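Local coordinates for protein class I phosphodiesterase PDEB1 (Leishmania major, PDB 2R8Q) that belongs to the class I phosphodiesterases, an all-helical family of the HD superfamily, and holds a two-metal centre beside its ligand pocket, at residues V105-Q110 / D254-T259; H113-T118 / E247-A252; F43-V48 / R266-A271. All blocks are in the same frame, centred on the assembly; numbering follows the deposited sequence.

Contact 1: residues V105-Q110 / D254-T259. With ZN (zinc ion), chain C; IBM (3-isobutyl-1-methylxanthine), chain E.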
loop_
_atom_site.group_PDB
_atom_site.type_symbol
_atom_site.label_atom_id
_atom_site.label_comp_id
_atom_site.label_asym_id
_atom_site.label_seq_id
_atom_site.Cartn_x
_atom_site.Cartn_y
_atom_site.Cartn_z
ATOM N N VAL A 105 4.901 6.300 -19.322
ATOM C CA VAL A 105 5.068 7.414 -18.390
ATOM C C VAL A 105 6.042 8.461 -18.920
ATOM O O VAL A 105 5.911 9.641 -18.610
ATOM C CB VAL A 105 5.470 6.941 -16.959
ATOM C CG1 VAL A 105 4.395 5.996 -16.421
ATOM C CG2 VAL A 105 6.832 6.262 -16.959
ATOM N N VAL A 106 7.003 8.036 -19.735
ATOM C CA VAL A 106 7.934 8.979 -20.341
ATOM C C VAL A 106 7.083 9.839 -21.280
ATOM O O VAL A 106 7.229 11.063 -21.337
ATOM C CB VAL A 106 9.031 8.239 -21.146
ATOM C CG1 VAL A 106 9.790 9.220 -22.043
ATOM C CG2 VAL A 106 9.989 7.551 -20.179
ATOM N N ASP A 107 6.175 9.188 -22.005
ATOM C CA ASP A 107 5.284 9.900 -22.913
ATOM C C ASP A 107 4.381 10.885 -22.167
ATOM O O ASP A 107 4.218 12.022 -22.593
ATOM C CB ASP A 107 4.424 8.905 -23.697
ATOM C CG ASP A 107 3.376 9.586 -24.555
ATOM O OD1 ASP A 107 3.739 10.494 -25.333
ATOM O OD2 ASP A 107 2.188 9.204 -24.457
ATOM N N VAL A 108 3.789 10.459 -21.053
ATOM C CA VAL A 108 2.914 11.358 -20.307
ATOM C C VAL A 108 3.702 12.555 -19.777
ATOM O O VAL A 108 3.218 13.683 -19.804
ATOM C CB VAL A 108 2.205 10.612 -19.145
ATOM C CG1 VAL A 108 1.433 11.593 -18.269
ATOM C CG2 VAL A 108 1.244 9.580 -19.718
ATOM N N CYS A 109 4.925 12.307 -19.314
ATOM C CA CYS A 109 5.771 13.378 -18.795
ATOM C C CYS A 109 6.067 14.397 -19.898
ATOM O O CYS A 109 5.867 15.598 -19.719
ATOM C CB CYS A 109 7.074 12.785 -18.250
ATOM S SG CYS A 109 8.235 13.985 -17.540
ATOM N N GLN A 110 6.527 13.907 -21.044
ATOM C CA GLN A 110 6.853 14.775 -22.173
ATOM C C GLN A 110 5.621 15.532 -22.669
ATOM O O GLN A 110 5.692 16.723 -23.003
ATOM C CB GLN A 110 7.451 13.928 -23.304
ATOM C CG GLN A 110 8.078 14.707 -24.464
ATOM C CD GLN A 110 7.071 15.161 -25.506
ATOM O OE1 GLN A 110 6.123 14.442 -25.826
ATOM N NE2 GLN A 110 7.284 16.353 -26.059
ATOM N N ASP A 254 -2.746 11.527 -19.705
ATOM C CA ASP A 254 -2.990 10.094 -19.629
ATOM C C ASP A 254 -3.814 9.559 -20.805
ATOM O O ASP A 254 -3.594 8.430 -21.254
ATOM C CB ASP A 254 -3.674 9.772 -18.296
ATOM C CG ASP A 254 -3.312 8.401 -17.768
ATOM O OD1 ASP A 254 -2.291 7.824 -18.210
ATOM O OD2 ASP A 254 -4.047 7.904 -16.888
ATOM N N VAL A 255 -4.747 10.360 -21.315
ATOM C CA VAL A 255 -5.567 9.928 -22.451
ATOM C C VAL A 255 -5.234 10.708 -23.722
ATOM O O VAL A 255 -6.067 10.842 -24.621
ATOM C CB VAL A 255 -7.084 10.075 -22.156
ATOM C CG1 VAL A 255 -7.466 9.190 -20.981
ATOM C CG2 VAL A 255 -7.439 11.528 -21.874
ATOM N N SER A 256 -3.997 11.189 -23.801
ATOM C CA SER A 256 -3.534 11.985 -24.937
ATOM C C SER A 256 -3.158 11.222 -26.205
ATOM O O SER A 256 -2.901 11.842 -27.235
ATOM C CB SER A 256 -2.331 12.832 -24.518
ATOM O OG SER A 256 -1.223 12.013 -24.172
ATOM N N ASN A 257 -3.113 9.896 -26.138
ATOM C CA ASN A 257 -2.739 9.111 -27.315
ATOM C C ASN A 257 -3.549 9.498 -28.554
ATOM O O ASN A 257 -3.002 9.593 -29.650
ATOM C CB ASN A 257 -2.927 7.613 -27.055
ATOM C CG ASN A 257 -1.902 7.038 -26.084
ATOM O OD1 ASN A 257 -2.042 5.899 -25.639
ATOM N ND2 ASN A 257 -0.871 7.812 -25.760
ATOM N N VAL A 258 -4.847 9.726 -28.375
ATOM C CA VAL A 258 -5.723 10.066 -29.494
ATOM C C VAL A 258 -5.541 11.464 -30.069
ATOM O O VAL A 258 -6.125 11.788 -31.104
ATOM C CB VAL A 258 -7.209 9.893 -29.110
ATOM C CG1 VAL A 258 -7.493 8.436 -28.782
ATOM C CG2 VAL A 258 -7.553 10.794 -27.935
ATOM N N THR A 259 -4.733 12.288 -29.410
ATOM C CA THR A 259 -4.494 13.649 -29.875
ATOM C C THR A 259 -3.138 13.805 -30.562
ATOM O O THR A 259 -2.767 14.905 -30.960
ATOM C CB THR A 259 -4.540 14.649 -28.712
ATOM O OG1 THR A 259 -3.426 14.410 -27.843
ATOM C CG2 THR A 259 -5.834 14.493 -27.925
HETATM ZN ZN ZN C . -1.217 6.156 -17.247
HETATM N N9 IBM E . -9.249 2.994 -23.016
HETATM C C8 IBM E . -10.062 2.397 -23.948
HETATM N N7 IBM E . -9.645 2.540 -25.181
HETATM C C5 IBM E . -8.479 3.280 -25.051
HETATM C C4 IBM E . -8.222 3.566 -23.728
HETATM N N3 IBM E . -7.178 4.263 -23.227
HETATM C C2 IBM E . -6.299 4.725 -24.165
HETATM N N1 IBM E . -6.480 4.482 -25.531
HETATM C C6 IBM E . -7.563 3.762 -25.973
HETATM O O6 IBM E . -7.721 3.546 -27.164
HETATM O O2 IBM E . -5.324 5.373 -23.799
HETATM C C10 IBM E . -5.513 4.995 -26.491
HETATM C C11 IBM E . -7.006 4.495 -21.803
HETATM C C12 IBM E . -6.752 3.158 -21.101
HETATM C C13 IBM E . -5.262 2.850 -21.043
HETATM C C14 IBM E . -7.362 3.155 -19.707
HETATM O O HOH W 1 1.327 6.709 -23.766
HETATM O O HOH W 2 0.335 10.379 -25.938
HETATM O O HOH W 3 -2.886 6.062 -15.883
HETATM O O HOH W 4 -2.742 4.856 -18.354
#

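Contact 2: residues H113-T118 / E247-A252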
loop_
_atom_site.group_PDB
_atom_site.type_symbol
_atom_site.label_atom_id
_atom_site.label_comp_id
_atom_site.label_asym_id
_atom_site.label_seq_id
_atom_site.Cartn_x
_atom_site.Cartn_y
_atom_site.Cartn_z
ATOM N N HIS A 113 4.696 18.391 -20.451
ATOM C CA HIS A 113 5.580 19.528 -20.652
ATOM C C HIS A 113 5.003 20.352 -21.801
ATOM O O HIS A 113 4.920 21.575 -21.704
ATOM C CB HIS A 113 7.004 19.064 -20.978
ATOM C CG HIS A 113 7.997 20.182 -21.091
ATOM N ND1 HIS A 113 8.039 21.034 -22.173
ATOM C CD2 HIS A 113 8.978 20.590 -20.252
ATOM C CE1 HIS A 113 9.006 21.917 -21.999
ATOM N NE2 HIS A 113 9.592 21.671 -20.840
ATOM N N THR A 114 4.571 19.692 -22.876
ATOM C CA THR A 114 4.013 20.446 -23.996
ATOM C C THR A 114 2.734 21.189 -23.611
ATOM O O THR A 114 2.474 22.277 -24.115
ATOM C CB THR A 114 3.733 19.557 -25.247
ATOM O OG1 THR A 114 2.617 18.693 -25.006
ATOM C CG2 THR A 114 4.959 18.733 -25.594
ATOM N N TYR A 115 1.939 20.621 -22.709
ATOM C CA TYR A 115 0.710 21.287 -22.295
ATOM C C TYR A 115 1.027 22.516 -21.456
ATOM O O TYR A 115 0.397 23.565 -21.604
ATOM C CB TYR A 115 -0.174 20.342 -21.474
ATOM C CG TYR A 115 -0.784 19.192 -22.247
ATOM C CD1 TYR A 115 -1.486 18.188 -21.585
ATOM C CD2 TYR A 115 -0.671 19.108 -23.639
ATOM C CE1 TYR A 115 -2.060 17.131 -22.276
ATOM C CE2 TYR A 115 -1.244 18.047 -24.343
ATOM C CZ TYR A 115 -1.937 17.063 -23.650
ATOM O OH TYR A 115 -2.496 16.001 -24.328
ATOM N N LEU A 116 2.006 22.376 -20.570
ATOM C CA LEU A 116 2.409 23.462 -19.689
ATOM C C LEU A 116 3.085 24.620 -20.404
ATOM O O LEU A 116 2.770 25.785 -20.160
ATOM C CB LEU A 116 3.366 22.941 -18.616
ATOM C CG LEU A 116 2.776 22.026 -17.540
ATOM C CD1 LEU A 116 3.912 21.447 -16.703
ATOM C CD2 LEU A 116 1.797 22.812 -16.671
ATOM N N TYR A 117 4.008 24.305 -21.303
ATOM C CA TYR A 117 4.746 25.365 -21.962
ATOM C C TYR A 117 4.342 25.713 -23.389
ATOM O O TYR A 117 4.270 26.890 -23.734
ATOM C CB TYR A 117 6.237 25.055 -21.810
ATOM C CG TYR A 117 6.584 24.932 -20.335
ATOM C CD1 TYR A 117 6.884 23.695 -19.757
ATOM C CD2 TYR A 117 6.492 26.044 -19.493
ATOM C CE1 TYR A 117 7.076 23.573 -18.373
ATOM C CE2 TYR A 117 6.681 25.930 -18.117
ATOM C CZ TYR A 117 6.969 24.696 -17.562
ATOM O OH TYR A 117 7.124 24.594 -16.196
ATOM N N THR A 118 4.060 24.718 -24.219
ATOM C CA THR A 118 3.617 25.021 -25.574
ATOM C C THR A 118 2.141 25.405 -25.476
ATOM O O THR A 118 1.682 26.340 -26.136
ATOM C CB THR A 118 3.776 23.803 -26.511
ATOM O OG1 THR A 118 5.161 23.445 -26.592
ATOM C CG2 THR A 118 3.262 24.128 -27.910
ATOM N N GLU A 247 -4.766 18.077 -11.658
ATOM C CA GLU A 247 -5.406 16.778 -11.827
ATOM C C GLU A 247 -5.980 16.622 -13.225
ATOM O O GLU A 247 -5.903 15.550 -13.819
ATOM C CB GLU A 247 -6.517 16.594 -10.789
ATOM C CG GLU A 247 -6.020 16.637 -9.352
ATOM C CD GLU A 247 -7.151 16.718 -8.342
ATOM O OE1 GLU A 247 -8.265 17.124 -8.731
ATOM O OE2 GLU A 247 -6.923 16.391 -7.158
ATOM N N THR A 248 -6.557 17.698 -13.747
ATOM C CA THR A 248 -7.143 17.655 -15.076
ATOM C C THR A 248 -6.059 17.510 -16.141
ATOM O O THR A 248 -6.254 16.810 -17.138
ATOM C CB THR A 248 -7.985 18.911 -15.338
ATOM O OG1 THR A 248 -8.967 19.034 -14.305
ATOM C CG2 THR A 248 -8.696 18.810 -16.679
ATOM N N LEU A 249 -4.921 18.170 -15.932
ATOM C CA LEU A 249 -3.816 18.071 -16.879
ATOM C C LEU A 249 -3.240 16.661 -16.916
ATOM O O LEU A 249 -2.996 16.129 -17.999
ATOM C CB LEU A 249 -2.701 19.065 -16.541
ATOM C CG LEU A 249 -2.955 20.527 -16.915
ATOM C CD1 LEU A 249 -1.860 21.396 -16.325
ATOM C CD2 LEU A 249 -3.009 20.675 -18.435
ATOM N N ILE A 250 -3.012 16.043 -15.757
ATOM C CA ILE A 250 -2.458 14.694 -15.796
ATOM C C ILE A 250 -3.463 13.734 -16.422
ATOM O O ILE A 250 -3.075 12.788 -17.107
ATOM C CB ILE A 250 -1.996 14.186 -14.395
ATOM C CG1 ILE A 250 -1.186 12.895 -14.580
ATOM C CG2 ILE A 250 -3.194 13.953 -13.474
ATOM C CD1 ILE A 250 -0.369 12.475 -13.364
ATOM N N LYS A 251 -4.753 13.986 -16.218
ATOM C CA LYS A 251 -5.773 13.141 -16.828
ATOM C C LYS A 251 -5.672 13.299 -18.341
ATOM O O LYS A 251 -5.726 12.319 -19.085
ATOM C CB LYS A 251 -7.175 13.546 -16.367
ATOM C CG LYS A 251 -7.621 12.900 -15.065
ATOM C CD LYS A 251 -9.074 13.237 -14.746
ATOM C CE LYS A 251 -10.020 12.815 -15.866
ATOM N NZ LYS A 251 -9.945 11.359 -16.176
ATOM N N ALA A 252 -5.508 14.541 -18.789
ATOM C CA ALA A 252 -5.392 14.832 -20.215
ATOM C C ALA A 252 -4.179 14.121 -20.804
ATOM O O ALA A 252 -4.269 13.488 -21.853
ATOM C CB ALA A 252 -5.272 16.341 -20.438
#

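Contact 3: residues F43-V48 / R266-A271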
loop_
_atom_site.group_PDB
_atom_site.type_symbol
_atom_site.label_atom_id
_atom_site.label_comp_id
_atom_site.label_asym_id
_atom_site.label_seq_id
_atom_site.Cartn_x
_atom_site.Cartn_y
_atom_site.Cartn_z
ATOM N N PHE A 43 7.192 15.629 -31.093
ATOM C CA PHE A 43 8.195 14.643 -30.710
ATOM C C PHE A 43 7.563 13.255 -30.763
ATOM O O PHE A 43 6.468 13.046 -30.237
ATOM C CB PHE A 43 8.712 14.916 -29.295
ATOM C CG PHE A 43 9.557 13.807 -28.744
ATOM C CD1 PHE A 43 10.795 13.510 -29.306
ATOM C CD2 PHE A 43 9.100 13.033 -27.681
ATOM C CE1 PHE A 43 11.567 12.457 -28.817
ATOM C CE2 PHE A 43 9.863 11.979 -27.185
ATOM C CZ PHE A 43 11.101 11.688 -27.754
ATOM N N ASN A 44 8.256 12.312 -31.395
ATOM C CA ASN A 44 7.757 10.946 -31.529
ATOM C C ASN A 44 8.647 9.960 -30.773
ATOM O O ASN A 44 9.729 9.598 -31.239
ATOM C CB ASN A 44 7.696 10.570 -33.017
ATOM C CG ASN A 44 7.128 9.183 -33.250
ATOM O OD1 ASN A 44 6.796 8.463 -32.310
ATOM N ND2 ASN A 44 7.011 8.804 -34.518
ATOM N N LEU A 45 8.184 9.521 -29.605
ATOM C CA LEU A 45 8.951 8.586 -28.791
ATOM C C LEU A 45 9.196 7.250 -29.488
ATOM O O LEU A 45 10.177 6.573 -29.193
ATOM C CB LEU A 45 8.254 8.359 -27.439
ATOM C CG LEU A 45 8.965 7.458 -26.420
ATOM C CD1 LEU A 45 10.346 8.013 -26.075
ATOM C CD2 LEU A 45 8.110 7.365 -25.160
ATOM N N PHE A 46 8.315 6.860 -30.406
ATOM C CA PHE A 46 8.516 5.594 -31.105
ATOM C C PHE A 46 9.751 5.652 -31.991
ATOM O O PHE A 46 10.414 4.638 -32.199
ATOM C CB PHE A 46 7.293 5.219 -31.948
ATOM C CG PHE A 46 6.119 4.758 -31.137
ATOM C CD1 PHE A 46 5.064 5.622 -30.865
ATOM C CD2 PHE A 46 6.076 3.463 -30.627
ATOM C CE1 PHE A 46 3.982 5.204 -30.095
ATOM C CE2 PHE A 46 5.000 3.032 -29.854
ATOM C CZ PHE A 46 3.947 3.907 -29.588
ATOM N N GLU A 47 10.057 6.837 -32.508
ATOM C CA GLU A 47 11.230 7.002 -33.361
ATOM C C GLU A 47 12.477 6.717 -32.531
ATOM O O GLU A 47 13.379 6.002 -32.971
ATOM C CB GLU A 47 11.293 8.424 -33.914
ATOM C CG GLU A 47 12.324 8.607 -35.013
ATOM C CD GLU A 47 12.529 10.063 -35.374
ATOM O OE1 GLU A 47 11.528 10.808 -35.437
ATOM O OE2 GLU A 47 13.693 10.460 -35.600
ATOM N N VAL A 48 12.522 7.282 -31.328
ATOM C CA VAL A 48 13.650 7.073 -30.425
ATOM C C VAL A 48 13.772 5.598 -30.049
ATOM O O VAL A 48 14.872 5.048 -30.012
ATOM C CB VAL A 48 13.491 7.902 -29.127
ATOM C CG1 VAL A 48 14.563 7.515 -28.121
ATOM C CG2 VAL A 48 13.579 9.383 -29.444
ATOM N N ARG A 266 -1.818 5.876 -33.802
ATOM C CA ARG A 266 -2.105 4.512 -34.232
ATOM C C ARG A 266 -1.189 3.495 -33.546
ATOM O O ARG A 266 -1.635 2.421 -33.139
ATOM C CB ARG A 266 -1.967 4.431 -35.756
ATOM C CG ARG A 266 -2.433 3.142 -36.377
ATOM C CD ARG A 266 -2.797 3.394 -37.835
ATOM N NE ARG A 266 -3.103 2.165 -38.554
ATOM C CZ ARG A 266 -2.190 1.281 -38.934
ATOM N NH1 ARG A 266 -0.908 1.491 -38.665
ATOM N NH2 ARG A 266 -2.559 0.189 -39.589
ATOM N N MET A 267 0.091 3.827 -33.406
ATOM C CA MET A 267 1.008 2.909 -32.749
ATOM C C MET A 267 0.658 2.750 -31.273
ATOM O O MET A 267 0.794 1.662 -30.714
ATOM C CB MET A 267 2.460 3.370 -32.907
ATOM C CG MET A 267 2.992 3.199 -34.321
ATOM S SD MET A 267 4.791 3.343 -34.418
ATOM C CE MET A 267 5.279 1.678 -33.949
ATOM N N TRP A 268 0.216 3.829 -30.635
ATOM C CA TRP A 268 -0.165 3.727 -29.232
ATOM C C TRP A 268 -1.394 2.830 -29.131
ATOM O O TRP A 268 -1.493 2.004 -28.226
ATOM C CB TRP A 268 -0.502 5.099 -28.642
ATOM C CG TRP A 268 0.677 5.966 -28.314
ATOM C CD1 TRP A 268 0.945 7.204 -28.825
ATOM C CD2 TRP A 268 1.717 5.691 -27.365
ATOM N NE1 TRP A 268 2.082 7.719 -28.252
ATOM C CE2 TRP A 268 2.577 6.811 -27.353
ATOM C CE3 TRP A 268 2.004 4.609 -26.522
ATOM C CZ2 TRP A 268 3.710 6.881 -26.530
ATOM C CZ3 TRP A 268 3.135 4.678 -25.700
ATOM C CH2 TRP A 268 3.972 5.810 -25.713
ATOM N N ALA A 269 -2.332 3.004 -30.060
ATOM C CA ALA A 269 -3.557 2.205 -30.053
ATOM C C ALA A 269 -3.265 0.712 -30.172
ATOM O O ALA A 269 -3.964 -0.115 -29.578
ATOM C CB ALA A 269 -4.487 2.655 -31.180
ATOM N N MET A 270 -2.239 0.363 -30.941
ATOM C CA MET A 270 -1.870 -1.041 -31.106
ATOM C C MET A 270 -1.369 -1.590 -29.774
ATOM O O MET A 270 -1.672 -2.725 -29.410
ATOM C CB MET A 270 -0.779 -1.189 -32.172
ATOM C CG MET A 270 -1.230 -0.822 -33.571
ATOM S SD MET A 270 0.132 -0.944 -34.755
ATOM C CE MET A 270 -0.663 -0.378 -36.253
ATOM N N ALA A 271 -0.603 -0.777 -29.045
ATOM C CA ALA A 271 -0.070 -1.194 -27.755
ATOM C C ALA A 271 -1.191 -1.370 -26.728
ATOM O O ALA A 271 -1.213 -2.357 -25.993
ATOM C CB ALA A 271 0.951 -0.176 -27.255
#

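Contact 1: residues V105-Q110 / D254-T259
The metal site of the phosphodiesterase domain meets the ligand pocket here, where Asp107 and Val108 of helix 102-118 face Asp254, Ser256 and Asn257 at the end of helix 239-254 and in the turn after it. Asp107 and Asn257 do not bond directly: OD2 of Asp107 stops 3.6 Å from ND2 of Asn257, with the carboxylate and amide planes turned 28° apart. Two waters bridge the pair. Each donates to OD2 of Asp107 and accepts from ND2 of Asn257; one, 2.6 Å from Asp107 OD2, also donates to OG of Ser256, whose hydroxyl has a further partner in the carbonyl of Gly253. CG of Asn257 lies anti to its carbonyl carbon (chi1 -71°), which brings the amide between Asp107 and the ligand. OD1 of Asn257 is bonded to the hydroxyl of Tyr99, so both ends of the amide are held and its rotation is fixed. The same OD1 lies 3.7 Å from methyl C10 of 3-isobutyl-1-methylxanthine. Three residues earlier, Asp254 binds zinc through OD1 at 2.2 Å, and methyl CG2 of Val108 packs 4.2 Å from that oxygen. The turn is tied by the carbonyl of Ser256, which accepts from both N and OG1 of Thr259. His104, His140 and Asp141 join Asp254 and two waters round the zinc, the two-histidine, two-aspartate set typical of the HD-superfamily metal centre.

Contact 2: residues H113-T118 / E247-A252
Helices 113-118 and 247-252 pass at 126° between their N-to-C directions, their axes 10.7 Å apart at closest, with Tyr115 and Leu249 as the nearest pair of CA atoms. The interface is apolar, and three side-chain meetings carry it. Tyr115 makes two of the three. With CG anti to its carbonyl carbon (chi1 -69°), its ring is carried past Leu249 to the far end of the other segment, where CE1 lies 3.8 Å from CB of Ala252. The backbone carbon C of Ala252 sits in the ring plane at the edge, 4.0 Å from the same CE1. The small alanine lets the ring come close to the helix backbone. At the root of the side chain, methyl CD2 of Leu249 rests 4.2 Å from CB of Tyr115. The other branch of Leu249 turns to the next residue: CD1 meets CD2 of Leu116 at 3.9 Å, two leucines touching through single methyls. Leu249 is thus shared between the neighbours Tyr115 and Leu116, one methyl for each. Helix 127-139 adds Cys130 against Leu116 and Leu133 against Leu249, while Phe318 of helix 302-324 and Trp331 of helix 330-348 pack on Tyr115. All four touching residues are buried. A wider pi-type turn spans 114-118. The pair joins helix 102-118 to helix 239-254 in the interior of the all-helical catalytic domain characteristic of the class I phosphodiesterases.

Contact 3: residues F43-V48 / R266-A271
The Phe46 ring lies between two residues of helix 262-285, with Met267 over one face and the indole of Trp268 receiving its edge, and OD1 of Asn44 lies at the ring edge, in its plane. With Trp268 this is an edge-to-face (T-shaped) aromatic pair: the ring centroid of Phe46 is 4.6 Å from that of the six-membered indole ring, the planes stand at 62°, and CE1 of Phe46 comes down over the indole to 3.5 Å from CE2. At the indole edge, near its plane, CD2 of Leu45 lies 4.5 Å from CH2. Met267 makes a CH-pi contact through CB, 3.7 Å from the centroid of the Phe46 ring, and a Met-aromatic contact through SD, 4.2 Å from the same centroid; both sit over the face. The bend at chi3 (83°) carries the methyl CE on to CD2 of Phe46, so CB, SD and CE all touch Phe46. The pairing joins the short helix 45-51 to the helix bordering the ligand pocket, and Trp268 also touches Asp107 of helix 102-118, and Tyr99 and Asn257 of the pocket. Met267 is exposed, whereas Leu45 and Trp268 are buried. Phe46 stands in the first turn of its helix, where Asn44 is the N-cap: OD1 of Asn44 accepts from N of Phe46 at 2.9 Å, the donor lying 45° out of the amide carbonyl plane.

In the fold
Contacts 1 and 2 share helix 102-118, with centres 9 Å apart, and both draw on helix 239-254 or the turn that follows it; OH of Tyr115 packs 3.2 Å from CB of Ser256. Contact 3 touches contact 1 as well, centre to centre about 10 Å, where CZ2 of Trp268 lies 3.4 Å from CG of Asp107 and CB of Trp268 lies 3.5 Å from OD1 of Asn257. Contact 1 therefore touches both others, which do not touch each other. It holds a zinc ligand and a pocket residue; the Trp268 side chain comes within about 5 Å of 3-isobutyl-1-methylxanthine, while Tyr115 stays about 11 Å from it.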